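PDB 4HVT: post-proline cleaving enzyme from Rickettsia typhi, which is probably a serine-type oligopeptidase that cleaves peptides on the carboxyl side of proline residues. Local coordinates for residues Asn140-Met148 / Phe158-Val169; Val590-Tyr598 / Leu620-Glu630. All coordinates share one frame; numbering follows the deposited sequence.

Contact 1: residues Asn140-Met148 / Phe158-Val169; sequences NPNRYLISM and FREWDLEKKDFV
Arg-143 reaches across to two acidic residues of the neighbouring strand. Its NE donates to Asp-162 OD2 at 2.8 Å, in the plane of the guanidinium and on the anti lone pair of that oxygen. NH1 donates to Glu-160 OE2 at 2.9 Å, but from above the carboxylate plane. A bend at chi2 (-63°) turns the chain toward the partner strand and brings both nitrogens to their acceptors. Val-169 CG2 lies over one guanidinium face, 3.7 Å from Arg-143 CZ. Glu-160 has further partners: OE2 pairs with Arg-223, and OE1 accepts from Phe-173 N.

Asn-142 takes part through both its backbone and its side chain. Asn-142 O accepts from Leu-163 N at 2.9 Å. Its side chain crosses that of Leu-163 at about a right angle, with OD1 near Leu-163 CD2. At the other end, Phe-158 faces Ser-147 in a non-hydrogen-bonded pair. Its ring meets Leu-145, with CD1 4.3 Å from Leu-145 CD2. Between these ends, Tyr-144 and Trp-161 form a hydrogen-bonded pair, with side chains side by side and pointing the same way.

The hairpin belongs to one blade of the N-terminal beta-propeller. Strand 129-136 flanks it within the sheet. Tyr-144 and Trp-161 each meet the Trp-97 ring edge-to-face, and Trp-161 also meets strand 113-117. On the opposite face, Leu-145, Phe-158 and Glu-160 pack against strand 190-192.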
loop_
_atom_site.group_PDB
_atom_site.type_symbol
_atom_site.label_atom_id
_atom_site.label_comp_id
_atom_site.label_asym_id
_atom_site.label_seq_id
_atom_site.Cartn_x
_atom_site.Cartn_y
_atom_site.Cartn_z
ATOM N N ASN A 140 23.435 2.198 -19.115
ATOM C CA ASN A 140 24.448 1.428 -18.438
ATOM C C ASN A 140 23.825 0.616 -17.317
ATOM O O ASN A 140 23.747 1.080 -16.178
ATOM C CB ASN A 140 25.554 2.300 -17.866
ATOM C CG ASN A 140 26.634 1.461 -17.185
ATOM O OD1 ASN A 140 26.511 0.237 -17.089
ATOM N ND2 ASN A 140 27.606 2.125 -16.606
ATOM N N PRO A 141 23.415 -0.631 -17.616
ATOM C CA PRO A 141 22.620 -1.399 -16.642
ATOM C C PRO A 141 23.375 -1.877 -15.439
ATOM O O PRO A 141 22.758 -2.478 -14.575
ATOM C CB PRO A 141 22.091 -2.590 -17.465
ATOM C CG PRO A 141 22.997 -2.670 -18.626
ATOM C CD PRO A 141 23.429 -1.279 -18.929
ATOM N N ASN A 142 24.666 -1.637 -15.363
ATOM C CA ASN A 142 25.387 -1.836 -14.103
ATOM C C ASN A 142 25.047 -0.764 -13.045
ATOM O O ASN A 142 25.349 -0.931 -11.874
ATOM C CB ASN A 142 26.880 -1.845 -14.316
ATOM C CG ASN A 142 27.375 -3.129 -14.961
ATOM O OD1 ASN A 142 26.733 -4.184 -14.870
ATOM N ND2 ASN A 142 28.516 -3.036 -15.624
ATOM N N ARG A 143 24.457 0.337 -13.465
ATOM C CA ARG A 143 24.223 1.436 -12.522
ATOM C C ARG A 143 22.794 1.387 -12.025
ATOM O O ARG A 143 21.863 1.253 -12.813
ATOM C CB ARG A 143 24.546 2.831 -13.154
ATOM C CG ARG A 143 26.014 3.131 -13.352
ATOM C CD ARG A 143 26.775 3.185 -12.041
ATOM N NE ARG A 143 28.213 3.282 -12.262
ATOM C CZ ARG A 143 28.913 4.400 -12.435
ATOM N NH1 ARG A 143 28.340 5.581 -12.427
ATOM N NH2 ARG A 143 30.216 4.315 -12.660
ATOM N N TYR A 144 22.630 1.510 -10.699
ATOM C CA TYR A 144 21.343 1.551 -10.030
ATOM C C TYR A 144 21.284 2.769 -9.142
ATOM O O TYR A 144 22.301 3.182 -8.619
ATOM C CB TYR A 144 21.142 0.312 -9.134
ATOM C CG TYR A 144 20.873 -0.972 -9.872
ATOM C CD1 TYR A 144 21.921 -1.691 -10.435
ATOM C CD2 TYR A 144 19.581 -1.469 -10.014
ATOM C CE1 TYR A 144 21.693 -2.883 -11.101
ATOM C CE2 TYR A 144 19.349 -2.673 -10.667
ATOM C CZ TYR A 144 20.396 -3.369 -11.207
ATOM O OH TYR A 144 20.117 -4.542 -11.883
ATOM N N LEU A 145 20.116 3.381 -9.013
ATOM C CA LEU A 145 19.875 4.360 -7.948
ATOM C C LEU A 145 19.138 3.617 -6.854
ATOM O O LEU A 145 18.064 3.084 -7.102
ATOM C CB LEU A 145 19.035 5.530 -8.477
ATOM C CG LEU A 145 19.765 6.253 -9.588
ATOM C CD1 LEU A 145 18.767 7.087 -10.388
ATOM C CD2 LEU A 145 20.938 7.099 -9.111
ATOM N N ILE A 146 19.733 3.531 -5.672
ATOM C CA ILE A 146 19.136 2.805 -4.566
ATOM C C ILE A 146 18.386 3.777 -3.685
ATOM O O ILE A 146 19.020 4.612 -3.075
ATOM C CB ILE A 146 20.185 2.040 -3.699
ATOM C CG1 ILE A 146 21.206 1.270 -4.555
ATOM C CG2 ILE A 146 19.494 1.162 -2.678
ATOM C CD1 ILE A 146 20.637 0.162 -5.383
ATOM N N SER A 147 17.056 3.648 -3.610
ATOM C CA SER A 147 16.228 4.449 -2.701
ATOM C C SER A 147 16.257 3.920 -1.285
ATOM O O SER A 147 16.227 2.698 -1.062
ATOM C CB SER A 147 14.795 4.506 -3.183
ATOM O OG SER A 147 14.703 5.255 -4.394
ATOM N N MET A 148 16.325 4.850 -0.346
ATOM C CA MET A 148 16.519 4.561 1.076
ATOM C C MET A 148 15.815 5.603 1.932
ATOM O O MET A 148 15.605 6.748 1.511
ATOM C CB MET A 148 18.007 4.554 1.444
ATOM C CG MET A 148 18.784 3.443 0.796
ATOM S SD MET A 148 20.555 3.625 1.151
ATOM C CE MET A 148 21.047 4.874 0.099
ATOM N N PHE A 158 18.536 8.751 -1.977
ATOM C CA PHE A 158 19.008 7.640 -2.796
ATOM C C PHE A 158 20.495 7.748 -2.894
ATOM O O PHE A 158 21.065 8.785 -2.601
ATOM C CB PHE A 158 18.407 7.666 -4.197
ATOM C CG PHE A 158 18.541 9.015 -4.868
ATOM C CD1 PHE A 158 19.660 9.295 -5.648
ATOM C CD2 PHE A 158 17.533 9.907 -4.774
ATOM C CE1 PHE A 158 19.789 10.549 -6.241
ATOM C CE2 PHE A 158 17.653 11.161 -5.361
ATOM C CZ PHE A 158 18.776 11.458 -6.127
ATOM N N ARG A 159 21.139 6.664 -3.329
ATOM C CA ARG A 159 22.548 6.670 -3.610
ATOM C C ARG A 159 22.799 5.825 -4.839
ATOM O O ARG A 159 22.220 4.725 -4.985
ATOM C CB ARG A 159 23.355 6.065 -2.470
ATOM C CG ARG A 159 23.290 6.814 -1.183
ATOM C CD ARG A 159 24.115 6.070 -0.148
ATOM N NE ARG A 159 25.535 6.072 -0.456
ATOM C CZ ARG A 159 26.456 5.482 0.306
ATOM N NH1 ARG A 159 26.094 4.789 1.386
ATOM N NH2 ARG A 159 27.726 5.542 -0.027
ATOM N N GLU A 160 23.658 6.296 -5.719
ATOM C CA GLU A 160 24.015 5.531 -6.927
ATOM C C GLU A 160 24.977 4.388 -6.615
ATOM O O GLU A 160 25.874 4.536 -5.802
ATOM C CB GLU A 160 24.681 6.475 -7.927
ATOM C CG GLU A 160 24.798 5.893 -9.330
ATOM C CD GLU A 160 25.550 6.780 -10.287
ATOM O OE1 GLU A 160 25.983 7.897 -9.911
ATOM O OE2 GLU A 160 25.695 6.367 -11.446
ATOM N N TRP A 161 24.778 3.252 -7.258
ATOM C CA TRP A 161 25.439 2.020 -6.890
ATOM C C TRP A 161 25.814 1.259 -8.159
ATOM O O TRP A 161 25.119 1.338 -9.154
ATOM C CB TRP A 161 24.496 1.201 -5.990
ATOM C CG TRP A 161 25.061 -0.114 -5.498
ATOM C CD1 TRP A 161 25.688 -0.333 -4.306
ATOM C CD2 TRP A 161 24.899 -1.394 -6.108
ATOM N NE1 TRP A 161 26.000 -1.669 -4.176
ATOM C CE2 TRP A 161 25.505 -2.345 -5.253
ATOM C CE3 TRP A 161 24.318 -1.824 -7.288
ATOM C CZ2 TRP A 161 25.555 -3.717 -5.558
ATOM C CZ3 TRP A 161 24.382 -3.195 -7.622
ATOM C CH2 TRP A 161 24.974 -4.115 -6.734
ATOM N N ASP A 162 26.957 0.585 -8.136
ATOM C CA ASP A 162 27.462 -0.096 -9.322
ATOM C C ASP A 162 27.606 -1.640 -9.143
ATOM O O ASP A 162 28.280 -2.118 -8.239
ATOM C CB ASP A 162 28.778 0.479 -9.748
ATOM C CG ASP A 162 29.219 -0.049 -11.114
ATOM O OD1 ASP A 162 29.812 -1.146 -11.132
ATOM O OD2 ASP A 162 28.980 0.619 -12.172
ATOM N N LEU A 163 26.990 -2.372 -10.042
ATOM C CA LEU A 163 26.915 -3.867 -9.967
ATOM C C LEU A 163 28.257 -4.563 -10.191
ATOM O O LEU A 163 28.528 -5.599 -9.545
ATOM C CB LEU A 163 25.882 -4.389 -10.970
ATOM C CG LEU A 163 25.642 -5.899 -11.078
ATOM C CD1 LEU A 163 25.165 -6.409 -9.735
ATOM C CD2 LEU A 163 24.621 -6.160 -12.169
ATOM N N GLU A 164 29.087 -4.003 -11.074
ATOM C CA GLU A 164 30.424 -4.574 -11.316
ATOM C C GLU A 164 31.284 -4.433 -10.068
ATOM O O GLU A 164 31.936 -5.390 -9.646
ATOM C CB GLU A 164 31.078 -3.927 -12.530
ATOM C CG GLU A 164 32.429 -4.496 -12.931
ATOM C CD GLU A 164 32.965 -3.801 -14.171
ATOM O OE1 GLU A 164 32.400 -3.994 -15.278
ATOM O OE2 GLU A 164 33.943 -3.033 -14.029
ATOM N N LYS A 165 31.259 -3.244 -9.458
ATOM C CA LYS A 165 31.972 -2.979 -8.209
ATOM C C LYS A 165 31.299 -3.562 -6.947
ATOM O O LYS A 165 31.958 -3.699 -5.907
ATOM C CB LYS A 165 32.125 -1.456 -8.043
ATOM N N LYS A 166 29.997 -3.878 -7.036
ATOM C CA LYS A 166 29.155 -4.244 -5.864
ATOM C C LYS A 166 29.320 -3.243 -4.723
ATOM O O LYS A 166 29.479 -3.594 -3.548
ATOM C CB LYS A 166 29.425 -5.683 -5.410
ATOM C CG LYS A 166 28.658 -6.691 -6.253
ATOM C CD LYS A 166 29.286 -8.075 -6.196
ATOM C CE LYS A 166 29.054 -8.770 -4.875
ATOM N NZ LYS A 166 29.442 -10.226 -5.003
ATOM N N ASP A 167 29.288 -1.964 -5.090
ATOM C CA ASP A 167 29.466 -0.887 -4.117
ATOM C C ASP A 167 28.884 0.405 -4.644
ATOM O O ASP A 167 28.656 0.547 -5.856
ATOM C CB ASP A 167 30.974 -0.673 -3.830
ATOM C CG ASP A 167 31.239 0.019 -2.506
ATOM O OD1 ASP A 167 30.338 0.221 -1.692
ATOM O OD2 ASP A 167 32.413 0.357 -2.254
ATOM N N PHE A 168 28.671 1.342 -3.710
ATOM C CA PHE A 168 28.230 2.681 -4.054
ATOM C C PHE A 168 29.288 3.400 -4.913
ATOM O O PHE A 168 30.507 3.180 -4.805
ATOM C CB PHE A 168 27.820 3.477 -2.790
ATOM C CG PHE A 168 26.641 2.866 -2.109
ATOM C CD1 PHE A 168 25.384 3.019 -2.642
ATOM C CD2 PHE A 168 26.801 1.995 -1.032
ATOM C CE1 PHE A 168 24.269 2.437 -2.060
ATOM C CE2 PHE A 168 25.688 1.364 -0.472
ATOM C CZ PHE A 168 24.421 1.598 -1.002
ATOM N N VAL A 169 28.804 4.240 -5.813
ATOM C CA VAL A 169 29.659 4.971 -6.706
ATOM C C VAL A 169 30.221 6.184 -5.949
ATOM O O VAL A 169 29.447 7.053 -5.528
ATOM C CB VAL A 169 28.866 5.444 -7.936
ATOM C CG1 VAL A 169 29.735 6.359 -8.801
ATOM C CG2 VAL A 169 28.297 4.285 -8.750
HETATM O O HOH W 1 29.483 0.432 -14.907
HETATM O O HOH W 2 32.004 2.118 -12.239
#

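Contact 2: residues Val590-Tyr598 / Leu620-Glu630; sequences VPILDMIRY and LLHIKKYAPLE
A single water forms the polar link between Leu-593 and Leu-629 in a contact made mostly of apolar side chains. It donates to Leu-593 O at 2.7 Å and accepts from Leu-629 N at 2.9 Å. Elsewhere in the contact, Met-595 O is buried with no polar partner in the model. The methyls of Ile-623 lie next to it.

Met-595 packs against Ile-623, Tyr-626 and Ala-627. Its CB sits 3.6 Å from Ile-623 CG2 and 4.3 Å from Ala-627 CB. Beyond CB the chain bends at both chi2 (-45°) and chi3 (-67°), and CG passes 4.1 Å from Tyr-626 CE1 at an oblique angle to the ring. Ile-623 O accepts from both Tyr-626 N and Ala-627 N.

Leu-629 fills the next position. Its CG lies 3.8 Å from Leu-593 CD1, and the two side chains cross at about a right angle. Its CD1 rests against the carboxylate carbon of Asp-594. That carboxylate is turned to polar work: OD1 accepts from Arg-597 N at 3.2 Å in an Asx motif, and OD2 accepts from Trp-655 NE1. An inverse gamma turn at Asp-594 bends the chain there. Ile-596 covers the outer side, near Leu-620 and Glu-630, but it has two conformers, so its detailed contacts are less certain.

Tyr-626 and Pro-628 also pack on helix 567-578, which follows the presumed nucleophile elbow. Val-590 touches Asp-649 and His-682, two members of the probable catalytic triad. The loop thus runs from beside that site, after strand 585-589, to helix 617-626 in the alpha/beta-hydrolase fold.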
loop_
_atom_site.group_PDB
_atom_site.type_symbol
_atom_site.label_atom_id
_atom_site.label_comp_id
_atom_site.label_asym_id
_atom_site.label_seq_id
_atom_site.Cartn_x
_atom_site.Cartn_y
_atom_site.Cartn_z
ATOM N N VAL A 590 -2.137 2.918 13.566
ATOM C CA VAL A 590 -1.614 4.122 12.880
ATOM C C VAL A 590 -2.750 4.922 12.259
ATOM O O VAL A 590 -2.780 5.136 11.065
ATOM C CB VAL A 590 -0.475 3.839 11.912
ATOM C CG1 VAL A 590 0.748 3.344 12.667
ATOM C CG2 VAL A 590 -0.878 2.816 10.872
ATOM N N PRO A 591 -3.706 5.358 13.107
ATOM C CA PRO A 591 -4.957 5.821 12.564
ATOM C C PRO A 591 -4.920 7.259 12.103
ATOM O O PRO A 591 -4.077 8.028 12.528
ATOM C CB PRO A 591 -5.915 5.789 13.759
ATOM C CG PRO A 591 -5.029 5.990 14.949
ATOM C CD PRO A 591 -3.750 5.287 14.585
ATOM N N ILE A 592 -5.835 7.573 11.194
ATOM C CA ILE A 592 -6.359 8.945 11.053
ATOM C C ILE A 592 -7.672 8.873 11.840
ATOM O O ILE A 592 -8.441 7.908 11.697
ATOM C CB ILE A 592 -6.534 9.404 9.577
ATOM C CG1 ILE A 592 -6.888 10.878 9.559
ATOM C CG2 ILE A 592 -7.520 8.558 8.783
ATOM C CD1 ILE A 592 -6.965 11.441 8.132
ATOM N N LEU A 593 -7.924 9.852 12.687
ATOM C CA LEU A 593 -9.166 9.786 13.437
ATOM C C LEU A 593 -9.705 11.112 13.932
ATOM O O LEU A 593 -10.895 11.228 14.129
ATOM C CB LEU A 593 -9.075 8.783 14.575
ATOM C CG LEU A 593 -8.467 8.919 15.932
ATOM C CD1 LEU A 593 -9.142 9.920 16.862
ATOM C CD2 LEU A 593 -8.496 7.500 16.564
ATOM N N ASP A 594 -8.818 12.082 14.119
ATOM C CA ASP A 594 -9.274 13.469 14.428
ATOM C C ASP A 594 -9.740 14.166 13.143
ATOM O O ASP A 594 -8.978 14.858 12.485
ATOM C CB ASP A 594 -8.205 14.268 15.137
ATOM C CG ASP A 594 -8.712 15.651 15.602
ATOM O OD1 ASP A 594 -9.799 16.088 15.149
ATOM O OD2 ASP A 594 -8.005 16.285 16.425
ATOM N N MET A 595 -10.983 13.921 12.769
ATOM C CA MET A 595 -11.484 14.346 11.468
ATOM C C MET A 595 -11.849 15.851 11.430
ATOM O O MET A 595 -12.083 16.405 10.347
ATOM C CB MET A 595 -12.618 13.420 11.021
ATOM C CG MET A 595 -12.213 11.927 11.023
ATOM S SD MET A 595 -10.606 11.611 10.281
ATOM C CE MET A 595 -10.880 12.011 8.571
ATOM N N ILE A 596 -11.880 16.530 12.590
ATOM C CA ILE A 596 -12.000 17.987 12.576
ATOM C C ILE A 596 -10.665 18.670 12.206
ATOM O O ILE A 596 -10.647 19.661 11.438
ATOM C CB ILE A 596 -12.562 18.532 13.904
ATOM C CG1 ILE A 596 -13.889 17.841 14.247
ATOM C CG2 ILE A 596 -12.780 20.030 13.783
ATOM C CD1 ILE A 596 -14.697 18.557 15.335
ATOM N N ARG A 597 -9.559 18.144 12.749
ATOM C CA ARG A 597 -8.248 18.789 12.677
ATOM C C ARG A 597 -7.265 18.085 11.746
ATOM O O ARG A 597 -6.117 18.485 11.682
ATOM C CB ARG A 597 -7.617 18.853 14.088
ATOM C CG ARG A 597 -8.481 19.660 15.060
ATOM C CD ARG A 597 -7.746 20.062 16.341
ATOM N NE ARG A 597 -6.504 20.753 16.134
ATOM C CZ ARG A 597 -5.478 20.806 16.990
ATOM N NH1 ARG A 597 -5.546 20.247 18.176
ATOM N NH2 ARG A 597 -4.378 21.464 16.655
ATOM N N TYR A 598 -7.734 17.095 11.004
ATOM C CA TYR A 598 -6.806 16.241 10.208
ATOM C C TYR A 598 -5.930 17.028 9.250
ATOM O O TYR A 598 -4.796 16.627 8.998
ATOM C CB TYR A 598 -7.479 15.051 9.478
ATOM C CG TYR A 598 -8.263 15.408 8.258
ATOM C CD1 TYR A 598 -7.657 15.439 7.017
ATOM C CD2 TYR A 598 -9.612 15.673 8.348
ATOM C CE1 TYR A 598 -8.368 15.765 5.899
ATOM C CE2 TYR A 598 -10.355 15.982 7.240
ATOM C CZ TYR A 598 -9.721 16.010 5.988
ATOM O OH TYR A 598 -10.395 16.311 4.840
ATOM N N LEU A 620 -18.442 19.759 7.706
ATOM C CA LEU A 620 -18.190 19.592 9.130
ATOM C C LEU A 620 -19.398 18.975 9.862
ATOM O O LEU A 620 -19.213 18.216 10.780
ATOM C CB LEU A 620 -17.822 20.929 9.755
ATOM C CG LEU A 620 -17.558 20.967 11.242
ATOM C CD1 LEU A 620 -16.340 20.170 11.624
ATOM C CD2 LEU A 620 -17.449 22.419 11.732
ATOM N N LEU A 621 -20.621 19.385 9.489
ATOM C CA LEU A 621 -21.798 18.841 10.107
ATOM C C LEU A 621 -21.894 17.338 9.945
ATOM O O LEU A 621 -22.249 16.640 10.905
ATOM C CB LEU A 621 -23.078 19.507 9.563
ATOM C CG LEU A 621 -23.423 20.851 10.101
ATOM C CD1 LEU A 621 -24.562 21.463 9.302
ATOM C CD2 LEU A 621 -23.809 20.750 11.576
ATOM N N HIS A 622 -21.554 16.832 8.755
ATOM C CA HIS A 622 -21.564 15.387 8.487
ATOM C C HIS A 622 -20.418 14.726 9.195
ATOM O O HIS A 622 -20.562 13.657 9.766
ATOM C CB HIS A 622 -21.532 15.115 6.975
ATOM C CG HIS A 622 -22.807 15.454 6.284
ATOM N ND1 HIS A 622 -23.867 14.568 6.198
ATOM C CD2 HIS A 622 -23.233 16.614 5.730
ATOM C CE1 HIS A 622 -24.885 15.171 5.606
ATOM N NE2 HIS A 622 -24.512 16.399 5.284
ATOM N N ILE A 623 -19.245 15.341 9.174
ATOM C CA ILE A 623 -18.083 14.718 9.780
ATOM C C ILE A 623 -18.313 14.556 11.291
ATOM O O ILE A 623 -18.023 13.552 11.887
ATOM C CB ILE A 623 -16.807 15.552 9.495
ATOM C CG1 ILE A 623 -16.321 15.368 8.070
ATOM C CG2 ILE A 623 -15.714 15.225 10.503
ATOM C CD1 ILE A 623 -15.235 16.363 7.735
ATOM N N LYS A 624 -18.843 15.592 11.948
ATOM C CA LYS A 624 -19.104 15.510 13.375
ATOM C C LYS A 624 -20.093 14.428 13.759
ATOM O O LYS A 624 -20.061 14.032 14.879
ATOM C CB LYS A 624 -19.622 16.872 13.919
ATOM C CG LYS A 624 -18.511 17.914 13.984
ATOM C CD LYS A 624 -19.014 19.346 14.199
ATOM C CE LYS A 624 -19.641 19.543 15.536
ATOM N NZ LYS A 624 -20.036 20.971 15.722
ATOM N N LYS A 625 -20.978 13.978 12.878
ATOM C CA LYS A 625 -21.886 12.902 13.233
ATOM C C LYS A 625 -21.153 11.576 13.528
ATOM O O LYS A 625 -21.668 10.727 14.302
ATOM C CB LYS A 625 -22.947 12.656 12.173
ATOM C CG LYS A 625 -23.941 13.778 11.994
ATOM C CD LYS A 625 -24.849 13.465 10.820
ATOM C CE LYS A 625 -25.529 14.719 10.275
ATOM N NZ LYS A 625 -26.255 14.343 9.018
ATOM N N TYR A 626 -19.986 11.386 12.915
ATOM C CA TYR A 626 -19.253 10.148 13.089
ATOM C C TYR A 626 -17.924 10.285 13.754
ATOM O O TYR A 626 -17.411 9.258 14.279
ATOM C CB TYR A 626 -19.098 9.358 11.789
ATOM C CG TYR A 626 -18.155 9.956 10.761
ATOM C CD1 TYR A 626 -16.791 9.866 10.926
ATOM C CD2 TYR A 626 -18.645 10.568 9.607
ATOM C CE1 TYR A 626 -15.914 10.386 9.982
ATOM C CE2 TYR A 626 -17.767 11.101 8.661
ATOM C CZ TYR A 626 -16.410 10.967 8.829
ATOM O OH TYR A 626 -15.582 11.512 7.847
ATOM N N ALA A 627 -17.339 11.485 13.746
ATOM C CA ALA A 627 -15.968 11.651 14.206
ATOM C C ALA A 627 -15.855 11.074 15.630
ATOM O O ALA A 627 -16.596 11.493 16.485
ATOM C CB ALA A 627 -15.568 13.121 14.166
ATOM N N PRO A 628 -14.937 10.109 15.858
ATOM C CA PRO A 628 -14.954 9.443 17.199
ATOM C C PRO A 628 -14.757 10.397 18.356
ATOM O O PRO A 628 -15.428 10.242 19.403
ATOM C CB PRO A 628 -13.808 8.408 17.105
ATOM C CG PRO A 628 -13.617 8.200 15.666
ATOM C CD PRO A 628 -14.007 9.481 14.926
ATOM N N LEU A 629 -13.928 11.432 18.201
ATOM C CA LEU A 629 -13.647 12.332 19.368
ATOM C C LEU A 629 -14.826 13.204 19.688
ATOM O O LEU A 629 -14.912 13.761 20.826
ATOM C CB LEU A 629 -12.421 13.220 19.119
ATOM C CG LEU A 629 -11.088 12.500 18.876
ATOM C CD1 LEU A 629 -10.033 13.536 18.501
ATOM C CD2 LEU A 629 -10.660 11.754 20.117
ATOM N N GLU A 630 -15.769 13.303 18.748
ATOM C CA GLU A 630 -17.028 14.046 18.942
ATOM C C GLU A 630 -18.190 13.174 19.446
ATOM O O GLU A 630 -19.293 13.683 19.713
ATOM C CB GLU A 630 -17.483 14.702 17.652
ATOM C CG GLU A 630 -16.561 15.794 17.154
ATOM C CD GLU A 630 -16.533 17.021 18.068
ATOM O OE1 GLU A 630 -17.594 17.674 18.263
ATOM O OE2 GLU A 630 -15.456 17.334 18.616
HETATM O O HOH W 3 -12.665 12.422 15.830
#

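In the fold
The two contacts lie on opposite sides of the chain's centre, with their own centres about 45 Å apart. They share no elements and do not touch. Contact 1 joins neighbouring strands of one propeller sheet; contact 2 packs a loop on a helix and the turn after it in the hydrolase domain. Both are partly buried. Regular backbone bonds set the register of contact 1, with charged side chains toward one end and aromatic packing between sheets. Contact 2 has no such ladder and relies on apolar side chains in van der Waals contact, with one bridging water. Contact 1 is blade architecture, whereas one end of contact 2 approaches the probable catalytic residues.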